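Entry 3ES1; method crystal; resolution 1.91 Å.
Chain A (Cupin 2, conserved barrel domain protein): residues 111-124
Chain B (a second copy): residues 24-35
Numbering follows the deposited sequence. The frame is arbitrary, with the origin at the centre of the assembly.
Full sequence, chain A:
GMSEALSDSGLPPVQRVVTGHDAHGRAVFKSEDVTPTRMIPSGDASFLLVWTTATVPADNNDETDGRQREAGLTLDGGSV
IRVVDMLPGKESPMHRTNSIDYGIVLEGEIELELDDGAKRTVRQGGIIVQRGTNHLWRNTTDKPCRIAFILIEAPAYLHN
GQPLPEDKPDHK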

ATOM      1  N   GLU A 111      15.533   2.394  -9.534  1.00 18.21           N
ATOM      2  CA  GLU A 111      15.814   1.344 -10.519  1.00 18.42           C
ATOM      3  C   GLU A 111      15.460  -0.014  -9.927  1.00 18.03           C
ATOM      4  O   GLU A 111      16.017  -0.445  -8.922  1.00 18.54           O
ATOM      5  CB  GLU A 111      17.299   1.348 -10.872  1.00 19.00           C
ATOM      6  CG  GLU A 111      17.684   0.289 -11.926  1.00 16.80           C
ATOM      7  CD  GLU A 111      18.957   0.647 -12.597  1.00 18.78           C
ATOM      8  OE1 GLU A 111      20.027   0.297 -12.044  1.00 18.57           O
ATOM      9  OE2 GLU A 111      18.875   1.314 -13.651  1.00 16.14           O
ATOM     10  N   LEU A 112      14.524  -0.678 -10.569  1.00 17.74           N
ATOM     11  CA  LEU A 112      14.176  -2.047 -10.202  1.00 16.88           C
ATOM     12  C   LEU A 112      14.890  -2.994 -11.124  1.00 16.96           C
ATOM     13  O   LEU A 112      14.663  -2.987 -12.337  1.00 17.52           O
ATOM     14  CB  LEU A 112      12.678  -2.258 -10.299  1.00 16.84           C
ATOM     15  CG  LEU A 112      12.076  -3.654 -10.162  1.00 15.62           C
ATOM     16  CD1 LEU A 112      12.466  -4.300  -8.812  1.00 16.24           C
ATOM     17  CD2 LEU A 112      10.607  -3.597 -10.283  1.00 14.86           C
ATOM     18  N   GLU A 113      15.694  -3.857 -10.519  1.00 16.77           N
ATOM     19  CA  GLU A 113      16.407  -4.911 -11.253  1.00 17.18           C
ATOM     20  C   GLU A 113      15.891  -6.290 -10.861  1.00 17.87           C
ATOM     21  O   GLU A 113      15.794  -6.620  -9.664  1.00 17.77           O
ATOM     22  CB  GLU A 113      17.913  -4.831 -11.008  1.00 16.71           C
ATOM     23  CG  GLU A 113      18.692  -5.863 -11.810  1.00 18.15           C
ATOM     24  CD  GLU A 113      20.203  -5.739 -11.696  1.00 22.58           C
ATOM     25  OE1 GLU A 113      20.712  -4.602 -11.474  1.00 23.55           O
ATOM     26  OE2 GLU A 113      20.882  -6.796 -11.885  1.00 21.61           O
ATOM     27  N   LEU A 114      15.599  -7.080 -11.895  1.00 18.41           N
ATOM     28  CA  LEU A 114      15.100  -8.448 -11.744  1.00 18.63           C
ATOM     29  C   LEU A 114      16.188  -9.432 -12.141  1.00 19.74           C
ATOM     30  O   LEU A 114      17.343  -9.187 -11.863  1.00 20.33           O
ATOM     31  CB  LEU A 114      13.838  -8.656 -12.556  1.00 18.20           C
ATOM     32  CG  LEU A 114      12.702  -7.651 -12.273  1.00 16.47           C
ATOM     33  CD1 LEU A 114      11.489  -7.992 -13.090  1.00 14.73           C
ATOM     34  CD2 LEU A 114      12.284  -7.621 -10.836  1.00 13.78           C
ATOM     35  N   ASP A 115      15.827 -10.531 -12.806  1.00 19.87           N
ATOM     36  CA  ASP A 115      16.828 -11.572 -13.138  1.00 20.30           C
ATOM     37  C   ASP A 115      17.637 -11.141 -14.359  1.00 20.17           C
ATOM     38  O   ASP A 115      17.179 -10.422 -15.251  1.00 17.27           O
ATOM     39  CB  ASP A 115      16.208 -13.000 -13.360  1.00 19.55           C
ATOM     40  CG  ASP A 115      15.975 -13.788 -12.051  1.00 21.76           C
ATOM     41  OD1 ASP A 115      16.758 -13.638 -11.086  1.00 23.57           O
ATOM     42  OD2 ASP A 115      15.021 -14.628 -11.960  1.00 21.83           O
ATOM     43  N   ASP A 116      18.861 -11.652 -14.405  1.00 20.60           N
ATOM     44  CA  ASP A 116      19.670 -11.599 -15.618  1.00 21.81           C
ATOM     45  C   ASP A 116      19.875 -10.201 -16.170  1.00 22.52           C
ATOM     46  O   ASP A 116      19.930 -10.014 -17.378  1.00 22.41           O
ATOM     47  CB  ASP A 116      19.065 -12.522 -16.697  1.00 21.79           C
ATOM     48  CG  ASP A 116      18.888 -13.940 -16.180  1.00 22.59           C
ATOM     49  OD1 ASP A 116      19.806 -14.376 -15.466  1.00 24.63           O
ATOM     50  OD2 ASP A 116      17.826 -14.559 -16.368  1.00 23.38           O
ATOM     51  N   GLY A 117      19.972  -9.236 -15.256  1.00 22.63           N
ATOM     52  CA  GLY A 117      20.308  -7.860 -15.583  1.00 22.01           C
ATOM     53  C   GLY A 117      19.114  -7.024 -16.045  1.00 22.49           C
ATOM     54  O   GLY A 117      19.266  -5.856 -16.362  1.00 22.36           O
ATOM     55  N   ALA A 118      17.925  -7.624 -16.107  1.00 21.94           N
ATOM     56  CA  ALA A 118      16.733  -6.867 -16.530  1.00 21.15           C
ATOM     57  C   ALA A 118      16.444  -5.755 -15.517  1.00 21.35           C
ATOM     58  O   ALA A 118      16.413  -5.981 -14.316  1.00 22.36           O
ATOM     59  CB  ALA A 118      15.510  -7.779 -16.693  1.00 21.18           C
ATOM     60  N   LYS A 119      16.292  -4.542 -15.990  1.00 21.73           N
ATOM     61  CA  LYS A 119      15.932  -3.472 -15.114  1.00 21.41           C
ATOM     62  C   LYS A 119      15.238  -2.308 -15.777  1.00 20.85           C
ATOM     63  O   LYS A 119      15.366  -2.105 -16.923  1.00 20.27           O
ATOM     64  CB  LYS A 119      17.118  -2.986 -14.331  1.00 21.87           C
ATOM     65  CG  LYS A 119      18.157  -2.390 -15.118  1.00 23.98           C
ATOM     66  CD  LYS A 119      19.450  -2.760 -14.527  1.00 22.80           C
ATOM     67  CE  LYS A 119      20.543  -1.908 -14.944  1.00 26.50           C
ATOM     68  NZ  LYS A 119      20.521  -1.372 -16.288  1.00 32.45           N
ATOM     69  N   ARG A 120      14.523  -1.555 -14.982  1.00 19.67           N
ATOM     70  CA  ARG A 120      13.797  -0.322 -15.397  1.00 21.07           C
ATOM     71  C   ARG A 120      13.604   0.608 -14.238  1.00 19.66           C
ATOM     72  O   ARG A 120      13.676   0.207 -13.090  1.00 19.34           O
ATOM     73  CB  ARG A 120      12.360  -0.588 -15.853  1.00 20.75           C
ATOM     74  CG  ARG A 120      12.302  -1.186 -17.112  1.00 27.21           C
ATOM     75  CD  ARG A 120      10.906  -1.481 -17.491  1.00 26.87           C
ATOM     76  NE  ARG A 120      11.012  -2.524 -18.480  1.00 25.79           N
ATOM     77  CZ  ARG A 120      10.017  -3.000 -19.188  1.00 22.74           C
ATOM     78  NH1 ARG A 120       8.761  -2.579 -19.027  1.00 19.82           N
ATOM     79  NH2 ARG A 120      10.314  -3.952 -20.011  1.00 27.09           N
ATOM     80  N   THR A 121      13.320   1.850 -14.606  1.00 19.35           N
ATOM     81  CA  THR A 121      13.132   2.915 -13.650  1.00 18.40           C
ATOM     82  C   THR A 121      11.656   3.112 -13.341  1.00 18.77           C
ATOM     83  O   THR A 121      10.810   3.127 -14.235  1.00 17.53           O
ATOM     84  CB  THR A 121      13.779   4.212 -14.125  1.00 18.95           C
ATOM     85  OG1 THR A 121      15.221   4.084 -14.039  1.00 20.23           O
ATOM     86  CG2 THR A 121      13.316   5.386 -13.286  1.00 17.47           C
ATOM     87  N   VAL A 122      11.356   3.216 -12.049  1.00 17.18           N
ATOM     88  CA  VAL A 122      10.026   3.583 -11.592  1.00 16.99           C
ATOM     89  C   VAL A 122      10.108   4.985 -11.031  1.00 17.56           C
ATOM     90  O   VAL A 122      10.812   5.268 -10.068  1.00 16.55           O
ATOM     91  CB  VAL A 122       9.446   2.653 -10.532  1.00 17.87           C
ATOM     92  CG1 VAL A 122       7.976   2.996 -10.281  1.00 15.44           C
ATOM     93  CG2 VAL A 122       9.580   1.189 -10.973  1.00 15.17           C
ATOM     94  N   ARG A 123       9.393   5.858 -11.708  1.00 17.71           N
ATOM     95  CA  ARG A 123       9.424   7.258 -11.404  1.00 18.62           C
ATOM     96  C   ARG A 123       8.528   7.592 -10.214  1.00 18.43           C
ATOM     97  O   ARG A 123       7.745   6.774  -9.725  1.00 17.19           O
ATOM     98  CB  ARG A 123       9.007   8.070 -12.651  1.00 19.41           C
ATOM     99  CG  ARG A 123       9.913   7.908 -13.838  1.00 19.57           C
ATOM    100  CD  ARG A 123       9.350   8.691 -15.059  1.00 19.23           C
ATOM    101  NE  ARG A 123       8.050   8.182 -15.462  1.00 19.67           N
ATOM    102  CZ  ARG A 123       7.885   7.152 -16.296  1.00 18.69           C
ATOM    103  NH1 ARG A 123       8.932   6.524 -16.805  1.00 18.08           N
ATOM    104  NH2 ARG A 123       6.680   6.708 -16.580  1.00 19.80           N
ATOM    105  N   GLN A 124       8.716   8.799  -9.729  1.00 18.45           N
ATOM    106  CA  GLN A 124       7.932   9.289  -8.599  1.00 19.05           C
ATOM    107  C   GLN A 124       6.450   9.168  -8.914  1.00 18.20           C
ATOM    108  O   GLN A 124       6.006   9.455 -10.027  1.00 20.15           O
ATOM    109  CB  GLN A 124       8.334  10.716  -8.233  1.00 19.72           C
ATOM    110  CG  GLN A 124       7.714  11.220  -6.954  1.00 20.63           C
ATOM    111  CD  GLN A 124       8.246  12.574  -6.531  1.00 23.86           C
ATOM    112  OE1 GLN A 124       9.478  12.831  -6.480  1.00 21.19           O
ATOM    113  NE2 GLN A 124       7.312  13.481  -6.257  1.00 24.01           N
TER
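Chain B, residues 24-35: HGRAVFKSEDVT

The contact is anchored where the turn of chain A meets the start of the chain B strand. Asp A115 and Ala B27, whose CA atoms lie 5.0 Å apart, bond to each other twice: the backbone N of Ala B27 donates to OD2 of Asp A115 at 2.8 Å, nearly straight at 174°, and the backbone N of Asp A115 donates to O of Ala B27 at 3.2 Å. A carboxylate thus takes up the amide that opens the strand, while the partner's own amide answers. Waters extend the motif, one bridging O of Asp A115 and O of Ala B27, another linking OD2 of Asp A115 to O of Gly B25.

Next to this pair, Arg B26 meets Asp A116 in a two-pronged salt bridge, NE to OD2 and NH2 to OD1, both 3.0 Å. Asp A116 lies at the edge of the guanidinium, where the N-H bonds point; Asp A115 lies over its face, so its long salt bridge, OD1 to NH2 of Arg B26 at 3.7 Å, is a matter of charge alone. Asp A116 takes up this position from a turn with positive phi (56°), followed by Gly A117 at 83°.

From Ala B27 the second chain runs extended through Thr B35, departing from regular strand angles at Lys B30 (psi -44°). Its axis makes an angle of 50° with strand 119-122, the two running in broadly the same direction, with a closest approach of 8.7 Å. That gap is bridged by side chains. Ala B27, Phe B29, Glu B32 and Val B34 point toward chain A, whereas Val B28, Lys B30 and Ser B31 point away.

Phe B29 is the centrepiece, with 145 Å² covered. Leu A114 CD1 sits 3.7 Å from the ring centroid, almost on its normal; over the opposite face the Arg A120 guanidinium lies flat, centres 4.6 Å apart and planes at 18°. The ring edge reaches the hairpin backbone, with CZ of Phe B29 3.4 Å from O of Leu A112. Beyond the Leu A114 methyl, on the same side of the ring, CB of Leu A114 packs on CB of Ala B27 at 4.1 Å.

Arg A120 also reaches beyond the ring: its NH1 forms a salt bridge with OE1 of Glu B32 at 2.8 Å, though the hydrogen bond is weak, at 129°. Farther out the chains diverge, and NH2 of Arg A123 approaches CG2 of Val B34 at 3.6 Å while a water joins that nitrogen to OE2 of Glu B32.

The rule is economical: pin the strand's start by backbone and carboxylate, then clamp one aromatic between leucine and arginine.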

ATOM      1  N   HIS B  24      10.986 -19.964 -18.213  1.00 24.48           N
ATOM      2  CA  HIS B  24      12.284 -20.476 -17.757  1.00 24.93           C
ATOM      3  C   HIS B  24      12.445 -20.241 -16.296  1.00 24.16           C
ATOM      4  O   HIS B  24      13.481 -20.543 -15.742  1.00 24.87           O
ATOM      5  CB  HIS B  24      13.430 -19.813 -18.508  1.00 25.31           C
ATOM      6  CG  HIS B  24      13.353 -20.048 -19.967  1.00 28.90           C
ATOM      7  ND1 HIS B  24      13.769 -21.230 -20.542  1.00 34.09           N
ATOM      8  CD2 HIS B  24      12.821 -19.300 -20.961  1.00 31.47           C
ATOM      9  CE1 HIS B  24      13.526 -21.183 -21.840  1.00 35.41           C
ATOM     10  NE2 HIS B  24      12.949 -20.025 -22.118  1.00 35.68           N
ATOM     11  N   GLY B  25      11.386 -19.736 -15.671  1.00 23.39           N
ATOM     12  CA  GLY B  25      11.375 -19.524 -14.220  1.00 22.59           C
ATOM     13  C   GLY B  25      12.188 -18.308 -13.805  1.00 21.82           C
ATOM     14  O   GLY B  25      12.584 -18.158 -12.647  1.00 22.97           O
ATOM     15  N   ARG B  26      12.464 -17.458 -14.780  1.00 20.81           N
ATOM     16  CA  ARG B  26      13.154 -16.170 -14.554  1.00 19.47           C
ATOM     17  C   ARG B  26      12.210 -15.004 -14.251  1.00 18.49           C
ATOM     18  O   ARG B  26      11.097 -14.892 -14.807  1.00 18.09           O
ATOM     19  CB  ARG B  26      14.061 -15.821 -15.750  1.00 19.36           C
ATOM     20  CG  ARG B  26      15.051 -16.948 -16.141  1.00 18.64           C
ATOM     21  CD  ARG B  26      15.746 -17.555 -14.954  1.00 22.14           C
ATOM     22  NE  ARG B  26      16.888 -16.750 -14.604  1.00 23.66           N
ATOM     23  CZ  ARG B  26      17.567 -16.842 -13.472  1.00 26.41           C
ATOM     24  NH1 ARG B  26      17.247 -17.740 -12.561  1.00 28.54           N
ATOM     25  NH2 ARG B  26      18.585 -16.024 -13.257  1.00 28.34           N
ATOM     26  N   ALA B  27      12.681 -14.132 -13.368  1.00 18.04           N
ATOM     27  CA  ALA B  27      11.962 -12.887 -13.017  1.00 17.50           C
ATOM     28  C   ALA B  27      12.180 -11.845 -14.113  1.00 18.06           C
ATOM     29  O   ALA B  27      13.302 -11.474 -14.465  1.00 17.36           O
ATOM     30  CB  ALA B  27      12.364 -12.359 -11.634  1.00 17.13           C
ATOM     31  N   VAL B  28      11.052 -11.455 -14.683  1.00 18.69           N
ATOM     32  CA  VAL B  28      10.977 -10.544 -15.805  1.00 18.77           C
ATOM     33  C   VAL B  28       9.901  -9.497 -15.580  1.00 20.19           C
ATOM     34  O   VAL B  28       9.097  -9.613 -14.651  1.00 20.92           O
ATOM     35  CB  VAL B  28      10.626 -11.309 -17.115  1.00 18.50           C
ATOM     36  CG1 VAL B  28      11.577 -12.440 -17.344  1.00 16.55           C
ATOM     37  CG2 VAL B  28       9.198 -11.863 -17.082  1.00 17.34           C
ATOM     38  N   PHE B  29       9.912  -8.476 -16.431  1.00 19.83           N
ATOM     39  CA  PHE B  29       8.815  -7.459 -16.472  1.00 19.63           C
ATOM     40  C   PHE B  29       7.657  -7.990 -17.293  1.00 20.22           C
ATOM     41  O   PHE B  29       7.850  -8.440 -18.422  1.00 20.60           O
ATOM     42  CB  PHE B  29       9.346  -6.093 -16.996  1.00 19.52           C
ATOM     43  CG  PHE B  29      10.332  -5.465 -16.066  1.00 17.54           C
ATOM     44  CD1 PHE B  29       9.909  -4.803 -14.932  1.00 20.21           C
ATOM     45  CD2 PHE B  29      11.701  -5.565 -16.290  1.00 20.99           C
ATOM     46  CE1 PHE B  29      10.857  -4.227 -14.061  1.00 19.48           C
ATOM     47  CE2 PHE B  29      12.634  -5.032 -15.389  1.00 19.39           C
ATOM     48  CZ  PHE B  29      12.204  -4.390 -14.278  1.00 18.72           C
ATOM     49  N   LYS B  30       6.463  -7.946 -16.701  1.00 20.37           N
ATOM     50  CA  LYS B  30       5.238  -8.526 -17.268  1.00 21.68           C
ATOM     51  C   LYS B  30       4.478  -7.477 -18.068  1.00 21.63           C
ATOM     52  O   LYS B  30       4.017  -7.745 -19.164  1.00 21.30           O
ATOM     53  CB  LYS B  30       4.365  -9.115 -16.159  1.00 22.68           C
ATOM     54  CG  LYS B  30       3.107  -9.856 -16.645  1.00 27.74           C
ATOM     55  CD  LYS B  30       2.277 -10.488 -15.527  1.00 31.10           C
ATOM     56  CE  LYS B  30       0.846 -10.772 -16.014  1.00 33.21           C
ATOM     57  NZ  LYS B  30       0.631 -12.181 -16.495  1.00 31.38           N
ATOM     58  N   SER B  31       4.379  -6.276 -17.509  1.00 21.20           N
ATOM     59  CA  SER B  31       3.731  -5.159 -18.160  1.00 21.34           C
ATOM     60  C   SER B  31       4.108  -3.823 -17.533  1.00 21.41           C
ATOM     61  O   SER B  31       4.529  -3.732 -16.358  1.00 22.35           O
ATOM     62  CB  SER B  31       2.208  -5.305 -18.117  1.00 22.10           C
ATOM     63  OG  SER B  31       1.732  -5.172 -16.795  1.00 23.05           O
ATOM     64  N   GLU B  32       3.960  -2.796 -18.344  1.00 20.70           N
ATOM     65  CA  GLU B  32       4.133  -1.413 -17.890  1.00 20.73           C
ATOM     66  C   GLU B  32       3.194  -0.495 -18.623  1.00 20.41           C
ATOM     67  O   GLU B  32       2.993  -0.636 -19.830  1.00 20.37           O
ATOM     68  CB  GLU B  32       5.567  -0.964 -18.102  1.00 20.55           C
ATOM     69  CG  GLU B  32       5.874   0.494 -17.707  1.00 19.84           C
ATOM     70  CD  GLU B  32       7.329   0.887 -17.941  1.00 20.69           C
ATOM     71  OE1 GLU B  32       8.073   0.154 -18.630  1.00 23.47           O
ATOM     72  OE2 GLU B  32       7.719   1.987 -17.492  1.00 20.58           O
ATOM     73  N   ASP B  33       2.602   0.427 -17.886  1.00 19.37           N
ATOM     74  CA  ASP B  33       1.642   1.371 -18.472  1.00 18.97           C
ATOM     75  C   ASP B  33       1.633   2.647 -17.687  1.00 19.15           C
ATOM     76  O   ASP B  33       1.945   2.647 -16.523  1.00 16.94           O
ATOM     77  CB  ASP B  33       0.205   0.812 -18.528  1.00 19.25           C
ATOM     78  CG  ASP B  33      -0.377   0.483 -17.166  1.00 21.04           C
ATOM     79  OD1 ASP B  33      -0.192  -0.650 -16.707  1.00 24.03           O
ATOM     80  OD2 ASP B  33      -1.051   1.345 -16.559  1.00 25.61           O
ATOM     81  N   VAL B  34       1.230   3.730 -18.355  1.00 18.37           N
ATOM     82  CA  VAL B  34       1.026   5.017 -17.690  1.00 18.58           C
ATOM     83  C   VAL B  34      -0.402   5.432 -18.008  1.00 19.46           C
ATOM     84  O   VAL B  34      -0.727   5.671 -19.171  1.00 19.13           O
ATOM     85  CB  VAL B  34       2.034   6.099 -18.203  1.00 17.78           C
ATOM     86  CG1 VAL B  34       1.712   7.501 -17.656  1.00 18.17           C
ATOM     87  CG2 VAL B  34       3.485   5.677 -17.880  1.00 20.28           C
ATOM     88  N   THR B  35      -1.231   5.514 -16.961  1.00 19.84           N
ATOM     89  CA  THR B  35      -2.691   5.630 -17.076  1.00 19.39           C
ATOM     90  C   THR B  35      -3.282   6.702 -16.135  1.00 20.00           C
ATOM     91  O   THR B  35      -2.932   6.760 -14.969  1.00 18.55           O
ATOM     92  CB  THR B  35      -3.350   4.278 -16.703  1.00 19.86           C
ATOM     93  OG1 THR B  35      -2.782   3.256 -17.526  1.00 22.40           O
ATOM     94  CG2 THR B  35      -4.840   4.282 -16.983  1.00 19.53           C
TER
HETATM   95  O   HOH W   1      13.802 -16.397 -10.612  1.00 23.79           O
HETATM   96  O   HOH W   2      17.935 -16.271  -9.643  1.00 49.02           O
HETATM   97  O   HOH W   3      14.916 -11.135 -16.631  1.00 21.18           O
HETATM   98  O   HOH W   4       6.608   4.373 -18.416  1.00 24.58           O